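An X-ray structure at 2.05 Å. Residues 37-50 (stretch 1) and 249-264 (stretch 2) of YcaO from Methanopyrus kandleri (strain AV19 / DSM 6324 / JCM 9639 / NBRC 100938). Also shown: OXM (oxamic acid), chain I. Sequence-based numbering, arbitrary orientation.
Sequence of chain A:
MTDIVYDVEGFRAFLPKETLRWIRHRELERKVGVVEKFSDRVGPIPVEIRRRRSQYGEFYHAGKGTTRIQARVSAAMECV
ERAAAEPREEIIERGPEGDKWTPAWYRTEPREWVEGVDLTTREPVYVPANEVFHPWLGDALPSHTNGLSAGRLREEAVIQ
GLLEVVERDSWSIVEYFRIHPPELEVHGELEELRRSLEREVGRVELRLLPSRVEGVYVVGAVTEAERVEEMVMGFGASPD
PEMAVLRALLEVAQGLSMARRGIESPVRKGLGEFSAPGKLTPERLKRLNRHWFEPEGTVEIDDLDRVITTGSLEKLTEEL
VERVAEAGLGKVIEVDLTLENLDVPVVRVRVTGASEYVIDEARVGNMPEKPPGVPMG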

ATOM      1  N   LYS A  37      20.654  -5.404   8.255  1.00 33.12           N
ATOM      2  CA  LYS A  37      20.318  -4.319   7.334  1.00 33.27           C
ATOM      3  C   LYS A  37      21.154  -4.432   6.073  1.00 32.78           C
ATOM      4  O   LYS A  37      22.342  -4.765   6.136  1.00 32.88           O
ATOM      5  CB  LYS A  37      20.584  -2.956   7.980  1.00 33.66           C
ATOM      6  CG  LYS A  37      19.814  -2.699   9.266  1.00 36.03           C
ATOM      7  CD  LYS A  37      20.034  -1.283   9.759  1.00 36.14           C
ATOM      8  CE  LYS A  37      19.294  -1.071  11.064  1.00 38.52           C
ATOM      9  NZ  LYS A  37      19.358   0.350  11.511  1.00 40.80           N
ATOM     10  N   PHE A  38      20.531  -4.137   4.936  1.00 31.04           N
ATOM     11  CA  PHE A  38      21.215  -4.087   3.643  1.00 32.20           C
ATOM     12  C   PHE A  38      20.835  -2.809   2.895  1.00 30.69           C
ATOM     13  O   PHE A  38      19.671  -2.405   2.907  1.00 29.98           O
ATOM     14  CB  PHE A  38      20.820  -5.281   2.768  1.00 33.22           C
ATOM     15  CG  PHE A  38      21.132  -6.625   3.371  1.00 35.24           C
ATOM     16  CD1 PHE A  38      22.406  -7.192   3.231  1.00 34.18           C
ATOM     17  CD2 PHE A  38      20.146  -7.336   4.063  1.00 35.92           C
ATOM     18  CE1 PHE A  38      22.695  -8.439   3.778  1.00 36.44           C
ATOM     19  CE2 PHE A  38      20.428  -8.590   4.609  1.00 38.32           C
ATOM     20  CZ  PHE A  38      21.702  -9.141   4.459  1.00 36.66           C
ATOM     21  N   SER A  39      21.808  -2.216   2.216  1.00 29.04           N
ATOM     22  CA  SER A  39      21.563  -1.062   1.351  1.00 30.22           C
ATOM     23  C   SER A  39      21.797  -1.381  -0.113  1.00 29.78           C
ATOM     24  O   SER A  39      22.878  -1.830  -0.505  1.00 30.68           O
ATOM     25  CB  SER A  39      22.436   0.125   1.769  1.00 30.43           C
ATOM     26  OG  SER A  39      22.072   0.574   3.055  1.00 29.85           O
ATOM     27  N   ASP A  40      20.766  -1.156  -0.920  1.00 29.96           N
ATOM     28  CA  ASP A  40      20.856  -1.328  -2.369  1.00 29.09           C
ATOM     29  C   ASP A  40      20.643   0.019  -3.052  1.00 27.31           C
ATOM     30  O   ASP A  40      20.183   0.969  -2.428  1.00 27.66           O
ATOM     31  CB  ASP A  40      19.807  -2.348  -2.852  1.00 28.99           C
ATOM     32  CG  ASP A  40      20.185  -3.804  -2.512  1.00 31.80           C
ATOM     33  OD1 ASP A  40      21.274  -4.036  -1.938  1.00 30.72           O
ATOM     34  OD2 ASP A  40      19.381  -4.722  -2.816  1.00 31.97           O
ATOM     35  N   ARG A  41      20.994   0.097  -4.323  1.00 26.33           N
ATOM     36  CA  ARG A  41      20.598   1.222  -5.158  1.00 26.90           C
ATOM     37  C   ARG A  41      20.239   0.663  -6.525  1.00 26.47           C
ATOM     38  O   ARG A  41      21.069   0.033  -7.191  1.00 27.32           O
ATOM     39  CB  ARG A  41      21.709   2.279  -5.253  1.00 27.80           C
ATOM     40  CG  ARG A  41      21.227   3.702  -5.588  1.00 31.30           C
ATOM     41  CD  ARG A  41      22.339   4.765  -5.510  1.00 31.87           C
ATOM     42  NE  ARG A  41      23.513   4.258  -6.195  1.00 35.67           N
ATOM     43  CZ  ARG A  41      24.676   3.941  -5.639  1.00 33.15           C
ATOM     44  NH1 ARG A  41      24.929   4.164  -4.351  1.00 32.79           N
ATOM     45  NH2 ARG A  41      25.607   3.428  -6.418  1.00 34.88           N
ATOM     46  N   VAL A  42      18.994   0.873  -6.932  1.00 25.85           N
ATOM     47  CA  VAL A  42      18.529   0.367  -8.220  1.00 26.34           C
ATOM     48  C   VAL A  42      18.413   1.571  -9.139  1.00 27.46           C
ATOM     49  O   VAL A  42      17.535   2.428  -8.950  1.00 27.39           O
ATOM     50  CB  VAL A  42      17.208  -0.432  -8.094  1.00 25.84           C
ATOM     51  CG1 VAL A  42      16.708  -0.877  -9.461  1.00 25.56           C
ATOM     52  CG2 VAL A  42      17.406  -1.643  -7.182  1.00 25.33           C
ATOM     53  N   GLY A  43      19.324   1.632 -10.114  1.00 29.45           N
ATOM     54  CA  GLY A  43      19.587   2.857 -10.880  1.00 30.56           C
ATOM     55  C   GLY A  43      19.844   3.971  -9.883  1.00 31.46           C
ATOM     56  O   GLY A  43      20.731   3.829  -9.035  1.00 33.89           O
ATOM     57  N   PRO A  44      19.027   5.044  -9.922  1.00 32.33           N
ATOM     58  CA  PRO A  44      19.208   6.140  -8.966  1.00 31.50           C
ATOM     59  C   PRO A  44      18.465   5.955  -7.633  1.00 31.26           C
ATOM     60  O   PRO A  44      18.586   6.823  -6.765  1.00 32.33           O
ATOM     61  CB  PRO A  44      18.618   7.332  -9.718  1.00 31.40           C
ATOM     62  CG  PRO A  44      17.485   6.734 -10.490  1.00 31.67           C
ATOM     63  CD  PRO A  44      17.918   5.330 -10.863  1.00 31.99           C
ATOM     64  N   ILE A  45      17.708   4.860  -7.471  1.00 28.69           N
ATOM     65  CA  ILE A  45      16.812   4.700  -6.313  1.00 27.03           C
ATOM     66  C   ILE A  45      17.422   3.877  -5.171  1.00 27.89           C
ATOM     67  O   ILE A  45      17.720   2.689  -5.348  1.00 26.61           O
ATOM     68  CB  ILE A  45      15.416   4.111  -6.696  1.00 27.01           C
ATOM     69  CG1 ILE A  45      14.692   4.997  -7.735  1.00 27.59           C
ATOM     70  CG2 ILE A  45      14.553   3.881  -5.448  1.00 25.48           C
ATOM     71  CD1 ILE A  45      14.552   6.468  -7.352  1.00 27.61           C
ATOM     72  N   PRO A  46      17.581   4.507  -3.988  1.00 26.92           N
ATOM     73  CA  PRO A  46      17.993   3.801  -2.778  1.00 26.99           C
ATOM     74  C   PRO A  46      16.907   2.841  -2.311  1.00 25.83           C
ATOM     75  O   PRO A  46      15.732   3.232  -2.198  1.00 25.47           O
ATOM     76  CB  PRO A  46      18.162   4.924  -1.736  1.00 26.65           C
ATOM     77  CG  PRO A  46      18.182   6.191  -2.501  1.00 27.00           C
ATOM     78  CD  PRO A  46      17.399   5.947  -3.751  1.00 26.57           C
ATOM     79  N   VAL A  47      17.306   1.594  -2.065  1.00 25.30           N
ATOM     80  CA  VAL A  47      16.415   0.570  -1.513  1.00 25.68           C
ATOM     81  C   VAL A  47      17.077   0.001  -0.250  1.00 26.28           C
ATOM     82  O   VAL A  47      18.293  -0.189  -0.210  1.00 26.57           O
ATOM     83  CB  VAL A  47      16.096  -0.563  -2.538  1.00 25.25           C
ATOM     84  CG1 VAL A  47      15.192  -1.636  -1.916  1.00 24.53           C
ATOM     85  CG2 VAL A  47      15.436   0.005  -3.791  1.00 24.41           C
ATOM     86  N   GLU A  48      16.265  -0.264   0.770  1.00 25.67           N
ATOM     87  CA  GLU A  48      16.744  -0.758   2.056  1.00 26.21           C
ATOM     88  C   GLU A  48      16.087  -2.088   2.394  1.00 27.13           C
ATOM     89  O   GLU A  48      14.875  -2.255   2.217  1.00 27.33           O
ATOM     90  CB  GLU A  48      16.450   0.268   3.148  1.00 25.60           C
ATOM     91  CG  GLU A  48      17.316   1.519   3.074  1.00 25.85           C
ATOM     92  CD  GLU A  48      18.757   1.264   3.497  1.00 26.54           C
ATOM     93  OE1 GLU A  48      18.979   0.564   4.504  1.00 27.93           O
ATOM     94  OE2 GLU A  48      19.668   1.774   2.826  1.00 26.78           O
ATOM     95  N   ILE A  49      16.883  -3.046   2.860  1.00 27.25           N
ATOM     96  CA  ILE A  49      16.331  -4.367   3.212  1.00 28.23           C
ATOM     97  C   ILE A  49      16.593  -4.633   4.682  1.00 28.28           C
ATOM     98  O   ILE A  49      17.690  -4.358   5.183  1.00 27.64           O
ATOM     99  CB  ILE A  49      16.867  -5.511   2.307  1.00 29.87           C
ATOM    100  CG1 ILE A  49      16.416  -5.313   0.857  1.00 31.39           C
ATOM    101  CG2 ILE A  49      16.375  -6.887   2.765  1.00 29.52           C
ATOM    102  CD1 ILE A  49      17.497  -4.730  -0.020  1.00 35.22           C
ATOM    103  N   ARG A  50      15.573  -5.157   5.361  1.00 27.57           N
ATOM    104  CA  ARG A  50      15.669  -5.523   6.766  1.00 27.34           C
ATOM    105  C   ARG A  50      15.351  -7.003   6.971  1.00 29.24           C
ATOM    106  O   ARG A  50      14.375  -7.519   6.414  1.00 28.88           O
ATOM    107  CB  ARG A  50      14.736  -4.644   7.609  1.00 26.77           C
ATOM    108  CG  ARG A  50      15.008  -3.135   7.503  1.00 25.74           C
ATOM    109  CD  ARG A  50      16.305  -2.739   8.214  1.00 25.93           C
ATOM    110  NE  ARG A  50      16.641  -1.319   8.054  1.00 25.21           N
ATOM    111  CZ  ARG A  50      17.334  -0.804   7.035  1.00 26.31           C
ATOM    112  NH1 ARG A  50      17.788  -1.589   6.062  1.00 24.09           N
ATOM    113  NH2 ARG A  50      17.572   0.510   6.987  1.00 25.58           N
TER
HETATM  114  C1  OXM I 403      24.849   7.038  -1.623  1.00 34.67           C
HETATM  115  N1  OXM I 403      25.701   6.632  -2.560  1.00 31.90           N
HETATM  116  O1  OXM I 403      25.056   8.041  -0.938  1.00 35.28           O
HETATM  117  C2  OXM I 403      23.630   6.255  -1.415  1.00 34.20           C
HETATM  118  O2  OXM I 403      22.981   6.409  -0.356  1.00 31.19           O
HETATM  119  O3  OXM I 403      23.268   5.449  -2.305  1.00 35.37           O
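Stretch 2 249-264: LLEVAQGLSMARRGIE

Stretch 1 is a β-hairpin whose strands, 37-42 and 45-50, are joined by a type II' turn from Val42 to Ile45. Stretch 2 packs on one side of it as a helix, 249-260, ending in a Schellman motif at Gly262. The helix axis makes an angle of 121° with the first strand, at a closest approach of 8.3 Å, and of 52° with the second, at 8.6 Å, so it runs obliquely across both.

Along the hairpin, Phe38 offers a ring face to Arg261 (CD1 to NH1, 3.5 Å). Asp40 supplies the polar anchor: its OD1 accepts from Arg261 NH2 at 2.7 Å and its OD2 from Arg261 NE at 2.9 Å, a two-pronged salt bridge, while Ser257 OG donates to Asp40 OD2 at 2.6 Å. Arg41 points away from the helix, and its NH1 binds O3 of the oxamic acid at 2.9 Å. Val42 rests against Ala253 (CB to CB, 4.0 Å) and Leu256 (CG1 to CD1, 3.9 Å). Beyond the turn, Ile45 CG2 meets Leu250 CD2 at 3.6 Å and Ala253 CB at 3.7 Å; the small alanine thus lies among hairpin side chains. Val47 CG1 approaches Ser257 OG at 3.5 Å. Finally, Ile49 reaches Arg261 (CD1 to NE, 3.6 Å) and Ile263 (CG2 to CD1, 4.2 Å), extending the contact past the helix end.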

ATOM      1  N   LEU A 249       6.986   3.866  -9.542  1.00 26.43           N
ATOM      2  CA  LEU A 249       8.391   3.718  -9.951  1.00 26.56           C
ATOM      3  C   LEU A 249       9.292   3.249  -8.807  1.00 26.02           C
ATOM      4  O   LEU A 249      10.153   2.387  -9.008  1.00 25.85           O
ATOM      5  CB  LEU A 249       8.922   5.023 -10.567  1.00 27.14           C
ATOM      6  CG  LEU A 249       8.362   5.398 -11.945  1.00 27.81           C
ATOM      7  CD1 LEU A 249       8.700   6.839 -12.307  1.00 28.10           C
ATOM      8  CD2 LEU A 249       8.844   4.459 -13.039  1.00 27.92           C
ATOM      9  N   LEU A 250       9.072   3.801  -7.613  1.00 25.89           N
ATOM     10  CA  LEU A 250       9.789   3.369  -6.406  1.00 26.93           C
ATOM     11  C   LEU A 250       9.509   1.903  -6.036  1.00 25.99           C
ATOM     12  O   LEU A 250      10.406   1.199  -5.583  1.00 24.34           O
ATOM     13  CB  LEU A 250       9.479   4.294  -5.218  1.00 27.06           C
ATOM     14  CG  LEU A 250       9.989   5.742  -5.283  1.00 27.93           C
ATOM     15  CD1 LEU A 250       9.492   6.520  -4.078  1.00 27.81           C
ATOM     16  CD2 LEU A 250      11.503   5.848  -5.362  1.00 28.14           C
ATOM     17  N   GLU A 251       8.268   1.463  -6.244  1.00 27.21           N
ATOM     18  CA  GLU A 251       7.893   0.071  -6.023  1.00 29.23           C
ATOM     19  C   GLU A 251       8.579  -0.877  -7.005  1.00 28.11           C
ATOM     20  O   GLU A 251       9.009  -1.952  -6.611  1.00 27.81           O
ATOM     21  CB  GLU A 251       6.374  -0.112  -6.024  1.00 31.57           C
ATOM     22  CG  GLU A 251       5.799  -0.347  -4.629  1.00 36.10           C
ATOM     23  CD  GLU A 251       4.295  -0.566  -4.619  1.00 38.26           C
ATOM     24  OE1 GLU A 251       3.760  -1.219  -5.546  1.00 38.44           O
ATOM     25  OE2 GLU A 251       3.633  -0.075  -3.675  1.00 43.01           O
ATOM     26  N   VAL A 252       8.710  -0.450  -8.264  1.00 27.83           N
ATOM     27  CA  VAL A 252       9.499  -1.186  -9.266  1.00 26.98           C
ATOM     28  C   VAL A 252      10.953  -1.360  -8.797  1.00 26.68           C
ATOM     29  O   VAL A 252      11.463  -2.478  -8.775  1.00 26.97           O
ATOM     30  CB  VAL A 252       9.418  -0.515 -10.652  1.00 26.95           C
ATOM     31  CG1 VAL A 252      10.466  -1.075 -11.604  1.00 26.43           C
ATOM     32  CG2 VAL A 252       8.027  -0.693 -11.241  1.00 26.43           C
ATOM     33  N   ALA A 253      11.598  -0.265  -8.392  1.00 26.90           N
ATOM     34  CA  ALA A 253      12.981  -0.338  -7.891  1.00 26.91           C
ATOM     35  C   ALA A 253      13.095  -1.309  -6.712  1.00 26.33           C
ATOM     36  O   ALA A 253      14.002  -2.129  -6.682  1.00 26.34           O
ATOM     37  CB  ALA A 253      13.491   1.045  -7.505  1.00 26.48           C
ATOM     38  N   GLN A 254      12.163  -1.210  -5.761  1.00 26.77           N
ATOM     39  CA  GLN A 254      12.068  -2.138  -4.641  1.00 28.74           C
ATOM     40  C   GLN A 254      11.934  -3.595  -5.110  1.00 28.94           C
ATOM     41  O   GLN A 254      12.641  -4.484  -4.604  1.00 27.37           O
ATOM     42  CB  GLN A 254      10.893  -1.761  -3.745  1.00 30.26           C
ATOM     43  CG  GLN A 254      10.756  -2.602  -2.481  1.00 32.82           C
ATOM     44  CD  GLN A 254       9.737  -2.018  -1.525  1.00 35.51           C
ATOM     45  OE1 GLN A 254      10.091  -1.483  -0.474  1.00 38.69           O
ATOM     46  NE2 GLN A 254       8.475  -2.079  -1.900  1.00 36.55           N
ATOM     47  N   GLY A 255      11.037  -3.814  -6.076  1.00 27.81           N
ATOM     48  CA  GLY A 255      10.821  -5.131  -6.681  1.00 29.06           C
ATOM     49  C   GLY A 255      12.092  -5.711  -7.283  1.00 29.27           C
ATOM     50  O   GLY A 255      12.403  -6.882  -7.062  1.00 30.92           O
ATOM     51  N   LEU A 256      12.834  -4.880  -8.017  1.00 28.24           N
ATOM     52  CA  LEU A 256      14.090  -5.302  -8.639  1.00 27.69           C
ATOM     53  C   LEU A 256      15.177  -5.634  -7.642  1.00 27.69           C
ATOM     54  O   LEU A 256      15.920  -6.605  -7.838  1.00 28.14           O
ATOM     55  CB  LEU A 256      14.584  -4.270  -9.660  1.00 27.20           C
ATOM     56  CG  LEU A 256      13.677  -4.061 -10.878  1.00 27.57           C
ATOM     57  CD1 LEU A 256      14.082  -2.826 -11.665  1.00 26.50           C
ATOM     58  CD2 LEU A 256      13.662  -5.301 -11.757  1.00 28.34           C
ATOM     59  N   SER A 257      15.262  -4.843  -6.569  1.00 27.21           N
ATOM     60  CA  SER A 257      16.175  -5.133  -5.465  1.00 28.63           C
ATOM     61  C   SER A 257      15.891  -6.509  -4.863  1.00 31.14           C
ATOM     62  O   SER A 257      16.820  -7.302  -4.666  1.00 31.70           O
ATOM     63  CB  SER A 257      16.097  -4.045  -4.389  1.00 28.03           C
ATOM     64  OG  SER A 257      16.788  -4.442  -3.217  1.00 27.66           O
HETATM   65  N   MSE A 258      14.611  -6.787  -4.600  1.00 32.46           N
HETATM   66  CA  MSE A 258      14.163  -8.067  -4.026  1.00 36.22           C
HETATM   67  C   MSE A 258      14.457  -9.248  -4.913  1.00 35.64           C
HETATM   68  O   MSE A 258      14.929 -10.292  -4.429  1.00 34.49           O
HETATM   69  CB  MSE A 258      12.649  -8.078  -3.810  1.00 43.35           C
HETATM   70  CG  MSE A 258      12.145  -6.904  -2.998  1.00 54.42           C
HETATM   71 SE   MSE A 258      12.639  -7.185  -1.126  1.00 75.52          SE
HETATM   72  CE  MSE A 258      10.710  -7.130  -0.703  1.00 59.68           C
ATOM     73  N   ALA A 259      14.166  -9.102  -6.209  1.00 34.15           N
ATOM     74  CA  ALA A 259      14.366 -10.186  -7.175  1.00 35.76           C
ATOM     75  C   ALA A 259      15.856 -10.515  -7.325  1.00 36.56           C
ATOM     76  O   ALA A 259      16.228 -11.685  -7.380  1.00 36.25           O
ATOM     77  CB  ALA A 259      13.737  -9.834  -8.517  1.00 34.62           C
ATOM     78  N   ARG A 260      16.697  -9.482  -7.350  1.00 36.41           N
ATOM     79  CA  ARG A 260      18.151  -9.645  -7.453  1.00 35.74           C
ATOM     80  C   ARG A 260      18.781 -10.279  -6.214  1.00 35.62           C
ATOM     81  O   ARG A 260      19.886 -10.808  -6.290  1.00 35.25           O
ATOM     82  CB  ARG A 260      18.822  -8.309  -7.759  1.00 36.58           C
ATOM     83  CG  ARG A 260      18.710  -7.899  -9.213  1.00 37.22           C
ATOM     84  CD  ARG A 260      18.985  -6.418  -9.372  1.00 37.98           C
ATOM     85  NE  ARG A 260      18.569  -5.962 -10.694  1.00 41.59           N
ATOM     86  CZ  ARG A 260      18.910  -4.797 -11.247  1.00 42.24           C
ATOM     87  NH1 ARG A 260      19.694  -3.945 -10.606  1.00 44.02           N
ATOM     88  NH2 ARG A 260      18.467  -4.493 -12.457  1.00 45.17           N
ATOM     89  N   ARG A 261      18.079 -10.220  -5.083  1.00 34.88           N
ATOM     90  CA  ARG A 261      18.490 -10.923  -3.867  1.00 36.20           C
ATOM     91  C   ARG A 261      17.752 -12.258  -3.699  1.00 37.32           C
ATOM     92  O   ARG A 261      17.984 -12.981  -2.724  1.00 38.76           O
ATOM     93  CB  ARG A 261      18.263 -10.045  -2.630  1.00 34.38           C
ATOM     94  CG  ARG A 261      19.274  -8.924  -2.486  1.00 33.19           C
ATOM     95  CD  ARG A 261      18.978  -8.038  -1.289  1.00 32.14           C
ATOM     96  NE  ARG A 261      20.024  -7.016  -1.182  1.00 31.98           N
ATOM     97  CZ  ARG A 261      21.198  -7.195  -0.579  1.00 31.47           C
ATOM     98  NH1 ARG A 261      21.494  -8.349   0.017  1.00 30.50           N
ATOM     99  NH2 ARG A 261      22.082  -6.211  -0.572  1.00 30.05           N
ATOM    100  N   GLY A 262      16.859 -12.565  -4.639  1.00 38.74           N
ATOM    101  CA  GLY A 262      16.030 -13.777  -4.589  1.00 41.69           C
ATOM    102  C   GLY A 262      15.049 -13.831  -3.425  1.00 44.49           C
ATOM    103  O   GLY A 262      14.744 -14.913  -2.921  1.00 44.44           O
ATOM    104  N   ILE A 263      14.576 -12.664  -2.986  1.00 48.17           N
ATOM    105  CA  ILE A 263      13.541 -12.563  -1.946  1.00 51.57           C
ATOM    106  C   ILE A 263      12.181 -12.511  -2.646  1.00 56.74           C
ATOM    107  O   ILE A 263      12.019 -11.793  -3.639  1.00 58.81           O
ATOM    108  CB  ILE A 263      13.754 -11.324  -1.032  1.00 50.31           C
ATOM    109  CG1 ILE A 263      15.121 -11.385  -0.337  1.00 47.59           C
ATOM    110  CG2 ILE A 263      12.638 -11.205   0.008  1.00 50.44           C
ATOM    111  CD1 ILE A 263      15.642 -10.043   0.148  1.00 46.12           C
ATOM    112  N   GLU A 264      11.216 -13.275  -2.135  1.00 65.26           N
ATOM    113  CA  GLU A 264       9.903 -13.411  -2.785  1.00 72.96           C
ATOM    114  C   GLU A 264       8.722 -12.968  -1.914  1.00 77.47           C
ATOM    115  O   GLU A 264       8.879 -12.741  -0.712  1.00 76.59           O
ATOM    116  CB  GLU A 264       9.702 -14.853  -3.276  1.00 76.27           C
ATOM    117  CG  GLU A 264      10.655 -15.269  -4.391  1.00 78.73           C
ATOM    118  CD  GLU A 264      10.552 -16.743  -4.734  1.00 82.62           C
ATOM    119  OE1 GLU A 264       9.562 -17.136  -5.389  1.00 85.07           O
ATOM    120  OE2 GLU A 264      11.469 -17.507  -4.361  1.00 83.58           O
TER
HETATM  121  O   HOH W   1      19.540  -6.171  -4.923  1.00 35.83           O